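Local coordinates for hypothetical 39.9 kDa protein (Saccharomyces cerevisiae, PDB 2GA8) that acts as an ATP-dependent kinase with a P-loop and could be involved in assembly of the endoplasmic reticulum membrane, at residues Gly185-Cys199 with Leu268-Ile280. Numbering follows the deposited sequence.
Sequences GSPSTFDSNNFLQLC and LYLLYDQENWKKI. With SO4 (sulfate ion), chain I.
Gly185 O takes Tyr269 OH on a lone pair, in the carbonyl plane, at 2.6 Å. Pro187, compact and rigid, fits the corner formed by two rings: its CG lies 3.5 Å from the centroid of Tyr269 and 3.9 Å from that of Tyr272, CH-pi over a face of each; Trp277 NE1 gives Pro187 O a weak bond. A leucine in place of Tyr269 would probably leave Gly185 O without this donor and Pro187 without one aromatic face. Phe190 brings CB to the indole edge, 3.6 Å from Trp277 CZ2, and CE2 to the edge of the Tyr269 ring, the planes 76° apart. Small enough to sit close over the indole, Ser192 sets CB above one face (CH-pi); OG, turned between backbone N and carbonyl carbon (chi1 62°), donates to the syn lone pair of Glu275 OE1. The anti lone pair receives Asn276 N, so two bonds grip OE1, while water 1 bridges Glu275 OE2, Pro187 O and Ser192 OG. Leu196 CD2 rests against Lys279, which shares a sulfate, probably from the crystallisation liquor, with Lys200. Helices 192-199 and 275-280 run nearly parallel, 15° apart; in the loop between strand 262-267 and helix 275-285, Leu270 meets Phe195 and packs on strand 25-30 of the P-loop kinase sheet.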
loop_
_atom_site.group_PDB
_atom_site.type_symbol
_atom_site.label_atom_id
_atom_site.label_comp_id
_atom_site.label_asym_id
_atom_site.label_seq_id
_atom_site.Cartn_x
_atom_site.Cartn_y
_atom_site.Cartn_z
ATOM N N GLY A 185 1.492 -6.686 14.470
ATOM C CA GLY A 185 2.238 -6.966 13.261
ATOM C C GLY A 185 1.649 -8.192 12.592
ATOM O O GLY A 185 2.026 -8.547 11.480
ATOM N N SER A 186 0.728 -8.855 13.285
ATOM C CA SER A 186 0.074 -10.033 12.726
ATOM C C SER A 186 -0.956 -9.511 11.736
ATOM O O SER A 186 -1.315 -8.334 11.770
ATOM C CB SER A 186 -0.635 -10.834 13.820
ATOM O OG SER A 186 -1.760 -10.131 14.313
ATOM N N PRO A 187 -1.446 -10.380 10.841
ATOM C CA PRO A 187 -2.441 -9.978 9.847
ATOM C C PRO A 187 -3.676 -9.328 10.469
ATOM O O PRO A 187 -4.284 -8.443 9.874
ATOM C CB PRO A 187 -2.781 -11.293 9.151
ATOM C CG PRO A 187 -1.500 -12.057 9.239
ATOM C CD PRO A 187 -1.049 -11.787 10.649
ATOM N N SER A 188 -4.038 -9.769 11.669
ATOM C CA SER A 188 -5.213 -9.243 12.348
ATOM C C SER A 188 -5.024 -7.895 13.033
ATOM O O SER A 188 -5.976 -7.360 13.606
ATOM C CB SER A 188 -5.730 -10.263 13.372
ATOM O OG SER A 188 -4.785 -10.463 14.407
ATOM N N THR A 189 -3.816 -7.338 12.976
ATOM C CA THR A 189 -3.565 -6.043 13.611
ATOM C C THR A 189 -3.468 -4.895 12.606
ATOM O O THR A 189 -2.916 -3.840 12.909
ATOM C CB THR A 189 -2.279 -6.061 14.492
ATOM O OG1 THR A 189 -1.142 -6.411 13.700
ATOM C CG2 THR A 189 -2.435 -7.052 15.634
ATOM N N PHE A 190 -4.025 -5.109 11.417
ATOM C CA PHE A 190 -4.043 -4.100 10.350
ATOM C C PHE A 190 -5.489 -3.944 9.904
ATOM O O PHE A 190 -6.268 -4.902 9.970
ATOM C CB PHE A 190 -3.247 -4.568 9.130
ATOM C CG PHE A 190 -1.765 -4.563 9.316
ATOM C CD1 PHE A 190 -1.006 -3.465 8.921
ATOM C CD2 PHE A 190 -1.117 -5.673 9.851
ATOM C CE1 PHE A 190 0.378 -3.475 9.050
ATOM C CE2 PHE A 190 0.266 -5.694 9.985
ATOM C CZ PHE A 190 1.019 -4.595 9.583
ATOM N N ASP A 191 -5.854 -2.748 9.454
ATOM C CA ASP A 191 -7.210 -2.535 8.959
ATOM C C ASP A 191 -7.221 -3.100 7.532
ATOM O O ASP A 191 -7.105 -2.357 6.551
ATOM C CB ASP A 191 -7.556 -1.040 8.929
ATOM C CG ASP A 191 -9.022 -0.791 8.632
ATOM O OD1 ASP A 191 -9.691 -1.705 8.106
ATOM O OD2 ASP A 191 -9.508 0.319 8.912
ATOM N N SER A 192 -7.342 -4.420 7.421
ATOM C CA SER A 192 -7.359 -5.076 6.117
ATOM C C SER A 192 -8.556 -4.626 5.288
ATOM O O SER A 192 -8.491 -4.615 4.055
ATOM C CB SER A 192 -7.399 -6.601 6.283
ATOM O OG SER A 192 -8.573 -7.004 6.957
ATOM N N ASN A 193 -9.643 -4.265 5.974
ATOM C CA ASN A 193 -10.873 -3.800 5.333
ATOM C C ASN A 193 -10.588 -2.566 4.474
ATOM O O ASN A 193 -10.946 -2.508 3.294
ATOM C CB ASN A 193 -11.922 -3.380 6.383
ATOM C CG ASN A 193 -12.151 -4.427 7.471
ATOM O OD1 ASN A 193 -11.242 -5.147 7.864
ATOM N ND2 ASN A 193 -13.377 -4.480 7.987
ATOM N N ASN A 194 -9.959 -1.569 5.087
ATOM C CA ASN A 194 -9.668 -0.335 4.375
ATOM C C ASN A 194 -8.528 -0.472 3.372
ATOM O O ASN A 194 -8.487 0.259 2.384
ATOM C CB ASN A 194 -9.386 0.813 5.357
ATOM C CG ASN A 194 -10.093 2.100 4.963
ATOM O OD1 ASN A 194 -9.634 3.202 5.270
ATOM N ND2 ASN A 194 -11.223 1.964 4.285
ATOM N N PHE A 195 -7.599 -1.393 3.609
ATOM C CA PHE A 195 -6.522 -1.567 2.645
ATOM C C PHE A 195 -7.138 -2.163 1.380
ATOM O O PHE A 195 -6.814 -1.770 0.261
ATOM C CB PHE A 195 -5.435 -2.500 3.169
ATOM C CG PHE A 195 -4.214 -2.515 2.301
ATOM C CD1 PHE A 195 -3.240 -1.533 2.441
ATOM C CD2 PHE A 195 -4.085 -3.443 1.275
ATOM C CE1 PHE A 195 -2.155 -1.471 1.566
ATOM C CE2 PHE A 195 -3.005 -3.387 0.393
ATOM C CZ PHE A 195 -2.044 -2.401 0.540
ATOM N N LEU A 196 -8.030 -3.130 1.563
ATOM C CA LEU A 196 -8.702 -3.736 0.425
ATOM C C LEU A 196 -9.482 -2.638 -0.297
ATOM O O LEU A 196 -9.528 -2.603 -1.526
ATOM C CB LEU A 196 -9.660 -4.837 0.891
ATOM C CG LEU A 196 -10.531 -5.468 -0.202
ATOM C CD1 LEU A 196 -9.636 -6.059 -1.291
ATOM C CD2 LEU A 196 -11.422 -6.553 0.412
ATOM N N GLN A 197 -10.081 -1.724 0.464
ATOM C CA GLN A 197 -10.842 -0.644 -0.142
ATOM C C GLN A 197 -9.922 0.250 -0.970
ATOM O O GLN A 197 -10.314 0.738 -2.024
ATOM C CB GLN A 197 -11.566 0.180 0.927
ATOM C CG GLN A 197 -12.619 1.132 0.366
ATOM C CD GLN A 197 -13.659 0.424 -0.496
ATOM O OE1 GLN A 197 -14.133 -0.657 -0.156
ATOM N NE2 GLN A 197 -14.025 1.045 -1.612
ATOM N N LEU A 198 -8.698 0.473 -0.498
ATOM C CA LEU A 198 -7.763 1.284 -1.276
ATOM C C LEU A 198 -7.489 0.550 -2.587
ATOM O O LEU A 198 -7.410 1.168 -3.647
ATOM C CB LEU A 198 -6.445 1.492 -0.516
ATOM C CG LEU A 198 -5.316 2.170 -1.306
ATOM C CD1 LEU A 198 -5.749 3.562 -1.743
ATOM C CD2 LEU A 198 -4.054 2.250 -0.439
ATOM N N CYS A 199 -7.350 -0.771 -2.519
ATOM C CA CYS A 199 -7.092 -1.547 -3.731
ATOM C C CYS A 199 -8.255 -1.471 -4.714
ATOM O O CYS A 199 -8.033 -1.432 -5.916
ATOM C CB CYS A 199 -6.776 -3.001 -3.390
ATOM S SG CYS A 199 -5.212 -3.180 -2.513
ATOM N N LEU A 268 3.680 -6.937 4.208
ATOM C CA LEU A 268 3.768 -8.314 4.669
ATOM C C LEU A 268 2.688 -9.249 4.138
ATOM O O LEU A 268 2.962 -10.399 3.789
ATOM C CB LEU A 268 3.667 -8.347 6.194
ATOM C CG LEU A 268 4.694 -7.619 7.060
ATOM C CD1 LEU A 268 4.134 -7.468 8.472
ATOM C CD2 LEU A 268 6.004 -8.398 7.070
ATOM N N TYR A 269 1.466 -8.737 4.067
ATOM C CA TYR A 269 0.325 -9.569 3.711
ATOM C C TYR A 269 -0.410 -9.370 2.397
ATOM O O TYR A 269 -1.555 -9.816 2.253
ATOM C CB TYR A 269 -0.657 -9.493 4.887
ATOM C CG TYR A 269 0.033 -9.777 6.211
ATOM C CD1 TYR A 269 0.737 -10.966 6.402
ATOM C CD2 TYR A 269 0.021 -8.844 7.248
ATOM C CE1 TYR A 269 1.418 -11.221 7.588
ATOM C CE2 TYR A 269 0.705 -9.096 8.452
ATOM C CZ TYR A 269 1.400 -10.289 8.605
ATOM O OH TYR A 269 2.089 -10.555 9.767
ATOM N N LEU A 270 0.243 -8.750 1.420
ATOM C CA LEU A 270 -0.409 -8.510 0.141
ATOM C C LEU A 270 -0.708 -9.778 -0.646
ATOM O O LEU A 270 -1.474 -9.735 -1.605
ATOM C CB LEU A 270 0.435 -7.565 -0.715
ATOM C CG LEU A 270 0.827 -6.275 0.011
ATOM C CD1 LEU A 270 1.600 -5.364 -0.933
ATOM C CD2 LEU A 270 -0.422 -5.585 0.531
ATOM N N LEU A 271 -0.105 -10.897 -0.241
ATOM C CA LEU A 271 -0.314 -12.184 -0.908
ATOM C C LEU A 271 -0.696 -13.250 0.121
ATOM O O LEU A 271 -0.410 -14.436 -0.059
ATOM C CB LEU A 271 0.965 -12.613 -1.640
ATOM C CG LEU A 271 1.391 -11.748 -2.832
ATOM C CD1 LEU A 271 2.765 -12.189 -3.313
ATOM C CD2 LEU A 271 0.351 -11.864 -3.953
ATOM N N TYR A 272 -1.364 -12.810 1.182
ATOM C CA TYR A 272 -1.784 -13.677 2.287
ATOM C C TYR A 272 -3.164 -14.266 1.973
ATOM O O TYR A 272 -4.098 -13.527 1.675
ATOM C CB TYR A 272 -1.820 -12.837 3.563
ATOM C CG TYR A 272 -1.723 -13.620 4.841
ATOM C CD1 TYR A 272 -0.502 -14.148 5.269
ATOM C CD2 TYR A 272 -2.845 -13.818 5.641
ATOM C CE1 TYR A 272 -0.405 -14.848 6.471
ATOM C CE2 TYR A 272 -2.759 -14.517 6.838
ATOM C CZ TYR A 272 -1.536 -15.027 7.247
ATOM O OH TYR A 272 -1.445 -15.702 8.440
ATOM N N ASP A 273 -3.287 -15.592 2.055
ATOM C CA ASP A 273 -4.535 -16.283 1.703
ATOM C C ASP A 273 -5.708 -16.272 2.682
ATOM O O ASP A 273 -6.572 -17.154 2.623
ATOM C CB ASP A 273 -4.235 -17.744 1.322
ATOM C CG ASP A 273 -3.744 -18.583 2.501
ATOM O OD1 ASP A 273 -3.930 -18.172 3.664
ATOM O OD2 ASP A 273 -3.182 -19.675 2.264
ATOM N N GLN A 274 -5.769 -15.278 3.558
ATOM C CA GLN A 274 -6.858 -15.217 4.518
ATOM C C GLN A 274 -7.630 -13.911 4.473
ATOM O O GLN A 274 -7.107 -12.877 4.045
ATOM C CB GLN A 274 -6.324 -15.435 5.934
ATOM C CG GLN A 274 -5.686 -16.792 6.143
ATOM C CD GLN A 274 -6.665 -17.927 5.949
ATOM O OE1 GLN A 274 -7.737 -17.944 6.555
ATOM N NE2 GLN A 274 -6.300 -18.889 5.102
ATOM N N GLU A 275 -8.873 -13.987 4.937
ATOM C CA GLU A 275 -9.804 -12.866 5.005
ATOM C C GLU A 275 -9.708 -11.830 3.882
ATOM O O GLU A 275 -9.739 -12.186 2.710
ATOM C CB GLU A 275 -9.702 -12.187 6.376
ATOM C CG GLU A 275 -8.285 -11.907 6.846
ATOM C CD GLU A 275 -8.142 -10.502 7.385
ATOM O OE1 GLU A 275 -8.652 -9.574 6.720
ATOM O OE2 GLU A 275 -7.521 -10.327 8.457
ATOM N N ASN A 276 -9.602 -10.552 4.235
ATOM C CA ASN A 276 -9.541 -9.500 3.222
ATOM C C ASN A 276 -8.251 -9.481 2.413
ATOM O O ASN A 276 -8.237 -8.982 1.289
ATOM C CB ASN A 276 -9.737 -8.124 3.871
ATOM C CG ASN A 276 -11.116 -7.950 4.479
ATOM O OD1 ASN A 276 -11.267 -7.310 5.522
ATOM N ND2 ASN A 276 -12.128 -8.503 3.828
ATOM N N TRP A 277 -7.170 -10.004 2.984
ATOM C CA TRP A 277 -5.880 -10.018 2.294
ATOM C C TRP A 277 -5.938 -10.838 1.019
ATOM O O TRP A 277 -5.354 -10.468 0.002
ATOM C CB TRP A 277 -4.785 -10.599 3.202
ATOM C CG TRP A 277 -4.652 -9.907 4.515
ATOM C CD1 TRP A 277 -4.978 -10.408 5.742
ATOM C CD2 TRP A 277 -4.161 -8.580 4.740
ATOM N NE1 TRP A 277 -4.721 -9.473 6.722
ATOM C CE2 TRP A 277 -4.217 -8.342 6.132
ATOM C CE3 TRP A 277 -3.678 -7.567 3.900
ATOM C CZ2 TRP A 277 -3.810 -7.133 6.706
ATOM C CZ3 TRP A 277 -3.271 -6.360 4.472
ATOM C CH2 TRP A 277 -3.341 -6.156 5.862
ATOM N N LYS A 278 -6.654 -11.953 1.083
ATOM C CA LYS A 278 -6.772 -12.842 -0.056
ATOM C C LYS A 278 -7.398 -12.144 -1.247
ATOM O O LYS A 278 -7.091 -12.472 -2.384
ATOM C CB LYS A 278 -7.599 -14.075 0.324
ATOM C CG LYS A 278 -7.724 -15.104 -0.782
ATOM C CD LYS A 278 -8.461 -16.348 -0.303
ATOM C CE LYS A 278 -8.562 -17.385 -1.411
ATOM N NZ LYS A 278 -9.205 -18.646 -0.941
ATOM N N LYS A 279 -8.263 -11.170 -0.981
ATOM C CA LYS A 279 -8.941 -10.447 -2.045
ATOM C C LYS A 279 -8.063 -9.391 -2.722
ATOM O O LYS A 279 -8.418 -8.870 -3.779
ATOM C CB LYS A 279 -10.213 -9.799 -1.491
ATOM C CG LYS A 279 -11.153 -10.791 -0.813
ATOM C CD LYS A 279 -12.337 -10.094 -0.153
ATOM C CE LYS A 279 -13.169 -11.080 0.655
ATOM N NZ LYS A 279 -14.296 -10.422 1.381
ATOM N N ILE A 280 -6.914 -9.091 -2.123
ATOM C CA ILE A 280 -6.003 -8.087 -2.676
ATOM C C ILE A 280 -5.455 -8.432 -4.048
ATOM O O ILE A 280 -5.562 -7.625 -4.975
ATOM C CB ILE A 280 -4.809 -7.832 -1.734
ATOM C CG1 ILE A 280 -5.303 -7.120 -0.476
ATOM C CG2 ILE A 280 -3.744 -6.989 -2.442
ATOM C CD1 ILE A 280 -4.229 -6.929 0.574
HETATM S S SO4 I . -16.003 -7.781 -0.509
HETATM O O1 SO4 I . -15.094 -7.709 0.652
HETATM O O2 SO4 I . -16.695 -6.487 -0.669
HETATM O O3 SO4 I . -15.227 -8.080 -1.727
HETATM O O4 SO4 I . -17.001 -8.848 -0.287
HETATM O O HOH W 1 -7.038 -7.858 9.525
#